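Local coordinates for protein DyP2 (Amycolatopsis sp. ATCC 39116, PDB 4G2C) that is a haem-containing, multifunctional dye peroxidase from a lignin-reactive bacterium, probably using hydrogen peroxide to oxidise dyes and similar substrates, at residues Arg81-Ser93 with Tyr481-Leu493. Residues are numbered along the deposited sequence; the frame is centred on the assembly and turned at random.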
# COMPACT_ATOMS: atom_id res chain seq x y z
N ARG A 81 17.68 -23.04 2.91
CA ARG A 81 16.55 -23.95 2.82
C ARG A 81 16.16 -24.50 4.18
O ARG A 81 14.98 -24.66 4.50
CB ARG A 81 16.87 -25.10 1.86
CG ARG A 81 17.16 -24.61 0.45
CD ARG A 81 17.60 -25.72 -0.49
NE ARG A 81 16.49 -26.55 -0.94
CZ ARG A 81 16.14 -26.71 -2.21
NH1 ARG A 81 16.83 -26.12 -3.18
NH2 ARG A 81 15.10 -27.49 -2.52
N THR A 82 17.15 -24.80 5.00
CA THR A 82 16.88 -25.28 6.34
C THR A 82 16.20 -24.16 7.16
O THR A 82 15.20 -24.38 7.83
CB THR A 82 18.16 -25.81 7.00
OG1 THR A 82 18.68 -26.87 6.19
CG2 THR A 82 17.90 -26.32 8.43
N PHE A 83 16.75 -22.95 7.09
CA PHE A 83 16.17 -21.80 7.78
C PHE A 83 14.70 -21.59 7.41
O PHE A 83 13.82 -21.59 8.29
CB PHE A 83 16.97 -20.55 7.46
CG PHE A 83 16.48 -19.30 8.15
CD1 PHE A 83 16.30 -19.28 9.53
CD2 PHE A 83 16.24 -18.14 7.43
CE1 PHE A 83 15.87 -18.14 10.17
CE2 PHE A 83 15.82 -16.98 8.06
CZ PHE A 83 15.63 -16.98 9.44
N LEU A 84 14.43 -21.43 6.12
CA LEU A 84 13.05 -21.28 5.65
C LEU A 84 12.16 -22.39 6.18
O LEU A 84 11.06 -22.13 6.68
CB LEU A 84 13.02 -21.22 4.13
CG LEU A 84 13.70 -19.94 3.63
CD1 LEU A 84 13.97 -19.99 2.15
CD2 LEU A 84 12.83 -18.75 3.97
N ASN A 85 12.64 -23.63 6.12
CA ASN A 85 11.87 -24.75 6.61
C ASN A 85 11.44 -24.52 8.06
O ASN A 85 10.31 -24.79 8.44
CB ASN A 85 12.68 -26.04 6.48
CG ASN A 85 11.83 -27.29 6.53
OD1 ASN A 85 11.69 -27.91 7.58
ND2 ASN A 85 11.24 -27.66 5.40
N GLY A 86 12.36 -24.00 8.87
CA GLY A 86 12.09 -23.75 10.27
C GLY A 86 11.13 -22.60 10.47
O GLY A 86 10.29 -22.61 11.37
N LEU A 87 11.26 -21.58 9.63
CA LEU A 87 10.31 -20.47 9.62
C LEU A 87 8.88 -20.97 9.34
O LEU A 87 7.95 -20.60 10.04
CB LEU A 87 10.71 -19.42 8.58
CG LEU A 87 11.93 -18.58 9.01
CD1 LEU A 87 12.19 -17.47 8.03
CD2 LEU A 87 11.74 -18.05 10.41
N SER A 88 8.73 -21.82 8.33
CA SER A 88 7.41 -22.35 8.00
C SER A 88 6.76 -22.95 9.24
O SER A 88 5.54 -22.93 9.37
CB SER A 88 7.48 -23.35 6.84
OG SER A 88 8.00 -24.59 7.28
N GLY A 89 7.58 -23.44 10.16
CA GLY A 89 7.08 -23.95 11.43
C GLY A 89 6.50 -22.90 12.36
O GLY A 89 5.69 -23.20 13.23
N LEU A 90 6.90 -21.64 12.19
CA LEU A 90 6.38 -20.57 13.04
C LEU A 90 5.22 -19.82 12.40
O LEU A 90 4.75 -18.81 12.93
CB LEU A 90 7.49 -19.58 13.40
CG LEU A 90 8.71 -20.21 14.10
CD1 LEU A 90 9.77 -19.15 14.36
CD2 LEU A 90 8.31 -20.93 15.40
N MET A 91 4.76 -20.32 11.26
CA MET A 91 3.81 -19.57 10.45
C MET A 91 2.38 -20.09 10.53
O MET A 91 2.15 -21.29 10.52
CB MET A 91 4.28 -19.52 8.99
CG MET A 91 5.61 -18.79 8.84
SD MET A 91 6.35 -18.90 7.20
CE MET A 91 5.16 -17.93 6.27
N LYS A 92 1.42 -19.17 10.62
CA LYS A 92 0.02 -19.54 10.56
C LYS A 92 -0.51 -19.31 9.14
O LYS A 92 0.08 -18.57 8.35
CB LYS A 92 -0.77 -18.76 11.60
CG LYS A 92 -0.78 -17.26 11.35
CD LYS A 92 -1.43 -16.49 12.49
CE LYS A 92 -1.60 -15.02 12.13
NZ LYS A 92 -1.76 -14.15 13.34
N SER A 93 -1.62 -19.96 8.80
CA SER A 93 -2.18 -19.86 7.45
C SER A 93 -3.15 -18.71 7.33
O SER A 93 -3.63 -18.17 8.34
CB SER A 93 -2.94 -21.14 7.10
OG SER A 93 -3.98 -21.33 8.05
N TYR A 481 11.56 -5.97 -4.90
CA TYR A 481 10.40 -6.82 -5.20
C TYR A 481 10.61 -8.24 -4.70
O TYR A 481 11.70 -8.79 -4.84
CB TYR A 481 10.12 -6.88 -6.70
CG TYR A 481 9.79 -5.59 -7.37
CD1 TYR A 481 8.93 -4.67 -6.77
CD2 TYR A 481 10.34 -5.27 -8.61
CE1 TYR A 481 8.61 -3.47 -7.40
CE2 TYR A 481 10.03 -4.08 -9.25
CZ TYR A 481 9.16 -3.17 -8.64
OH TYR A 481 8.85 -1.98 -9.27
N PHE A 482 9.55 -8.82 -4.15
CA PHE A 482 9.59 -10.16 -3.56
C PHE A 482 8.37 -11.00 -3.99
O PHE A 482 7.45 -10.52 -4.64
CB PHE A 482 9.56 -10.07 -2.04
CG PHE A 482 10.69 -9.26 -1.42
CD1 PHE A 482 10.62 -7.87 -1.34
CD2 PHE A 482 11.78 -9.89 -0.85
CE1 PHE A 482 11.63 -7.13 -0.74
CE2 PHE A 482 12.79 -9.16 -0.25
CZ PHE A 482 12.72 -7.79 -0.20
N PHE A 483 8.35 -12.26 -3.59
CA PHE A 483 7.19 -13.10 -3.76
C PHE A 483 6.96 -13.77 -2.41
O PHE A 483 7.88 -14.35 -1.84
CB PHE A 483 7.49 -14.15 -4.84
CG PHE A 483 6.32 -15.02 -5.19
CD1 PHE A 483 5.28 -14.53 -5.96
CD2 PHE A 483 6.29 -16.35 -4.80
CE1 PHE A 483 4.19 -15.34 -6.30
CE2 PHE A 483 5.21 -17.17 -5.14
CZ PHE A 483 4.16 -16.66 -5.89
N MET A 484 5.74 -13.66 -1.86
CA MET A 484 5.41 -14.50 -0.72
C MET A 484 4.89 -15.83 -1.24
O MET A 484 3.81 -15.91 -1.81
CB MET A 484 4.37 -13.87 0.22
CG MET A 484 4.37 -12.36 0.35
SD MET A 484 5.87 -11.50 0.90
CE MET A 484 6.81 -11.48 -0.62
N PRO A 485 5.69 -16.89 -1.07
CA PRO A 485 5.30 -18.22 -1.55
C PRO A 485 4.33 -18.90 -0.61
O PRO A 485 4.07 -18.42 0.50
CB PRO A 485 6.62 -18.98 -1.57
CG PRO A 485 7.44 -18.31 -0.53
CD PRO A 485 7.07 -16.87 -0.55
N SER A 486 3.78 -20.02 -1.06
CA SER A 486 2.83 -20.78 -0.27
C SER A 486 3.55 -21.44 0.90
O SER A 486 4.76 -21.69 0.85
CB SER A 486 2.18 -21.84 -1.14
OG SER A 486 3.14 -22.80 -1.54
N LEU A 487 2.79 -21.74 1.96
CA LEU A 487 3.34 -22.45 3.11
C LEU A 487 3.88 -23.83 2.76
O LEU A 487 4.91 -24.24 3.27
CB LEU A 487 2.31 -22.56 4.24
CG LEU A 487 1.82 -21.23 4.84
CD1 LEU A 487 0.83 -21.47 5.99
CD2 LEU A 487 2.98 -20.35 5.27
N ALA A 488 3.18 -24.55 1.88
CA ALA A 488 3.61 -25.87 1.43
C ALA A 488 4.97 -25.80 0.73
O ALA A 488 5.79 -26.70 0.87
CB ALA A 488 2.56 -26.52 0.53
N PHE A 489 5.22 -24.73 -0.01
CA PHE A 489 6.54 -24.56 -0.61
C PHE A 489 7.61 -24.45 0.46
O PHE A 489 8.65 -25.11 0.39
CB PHE A 489 6.60 -23.32 -1.50
CG PHE A 489 8.01 -22.93 -1.86
CD1 PHE A 489 8.69 -23.59 -2.88
CD2 PHE A 489 8.67 -21.93 -1.15
CE1 PHE A 489 9.99 -23.24 -3.20
CE2 PHE A 489 9.97 -21.58 -1.47
CZ PHE A 489 10.63 -22.23 -2.49
N LEU A 490 7.35 -23.60 1.45
CA LEU A 490 8.33 -23.34 2.50
C LEU A 490 8.64 -24.62 3.31
O LEU A 490 9.79 -24.88 3.65
CB LEU A 490 7.85 -22.22 3.42
CG LEU A 490 7.66 -20.84 2.77
CD1 LEU A 490 7.14 -19.83 3.78
CD2 LEU A 490 8.95 -20.32 2.11
N ARG A 491 7.61 -25.42 3.59
CA ARG A 491 7.79 -26.69 4.29
C ARG A 491 8.58 -27.69 3.43
O ARG A 491 9.33 -28.51 3.96
CB ARG A 491 6.45 -27.30 4.71
CG ARG A 491 5.60 -26.49 5.70
CD ARG A 491 4.48 -27.35 6.32
NE ARG A 491 3.64 -28.00 5.31
CZ ARG A 491 2.64 -27.39 4.68
NH1 ARG A 491 2.37 -26.12 4.96
NH2 ARG A 491 1.92 -28.03 3.76
N SER A 492 8.41 -27.61 2.12
CA SER A 492 9.01 -28.58 1.19
C SER A 492 10.52 -28.39 0.98
O SER A 492 11.16 -29.19 0.31
CB SER A 492 8.31 -28.53 -0.17
OG SER A 492 8.75 -27.40 -0.93
N LEU A 493 11.07 -27.32 1.55
CA LEU A 493 12.48 -26.99 1.33
C LEU A 493 13.44 -27.87 2.14
O LEU A 493 13.14 -28.33 3.25
CB LEU A 493 12.72 -25.51 1.61
CG LEU A 493 12.23 -24.57 0.51
CD1 LEU A 493 12.45 -23.11 0.86
CD2 LEU A 493 12.88 -24.92 -0.83
OXT LEU A 493 14.56 -28.12 1.69
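Leu493, the last residue of the chain, lies against Arg81 and Leu84 on helix 77-88. Its CB sits over the backbone of Arg81, 3.8 Å from Arg81 O, and from CG, which rests above the rim of the Phe489 ring, the two methyls part. CD1 meets Leu84 CD1 at 3.7 Å, while CD2 covers one face of the Arg81 guanidinium, 3.8 Å from Arg81 NH2. The terminal carboxylate approaches the same guanidinium at its edge and in its plane, where Arg81 NE and Leu493 OXT form a long salt bridge of 3.6 Å. A bend at chi3 (77°) gives the guanidinium of Arg81 this setting, its face to CD2 and its edge to the carboxylate.

In this dye-decolorising peroxidase, segment 81-93 belongs to the DyP dimeric alpha+beta barrel domain, and the short closing helix 487-491, which follows strand 474-484 of another antiparallel sheet, crosses helix 81-88 at -132°, with the axes 8.3 Å apart.

Further along, Ser88 CB touches Leu490 CB at 3.6 Å. With chi1 at 75°, Ser88 OG hydrogen-bonds back to Asn85 O while lying alongside Arg491 CG; the guanidinium of Arg491 has its own partner, a salt bridge from NH2 to Glu53 OE2. At the end of the type I turn Ser88-Met91, Met91 lies across the CD1 methyl of Leu490 and the CD2 methyl of Leu487: its SD meets Leu490 CD1 at 3.6 Å, and its CE presses tightly on Leu487 CD2, 3.4 Å away. Leu115 and Val117 of strand 114-119 also touch Met91, and the other methyl of Leu487, CD1, reaches Ser93 CA.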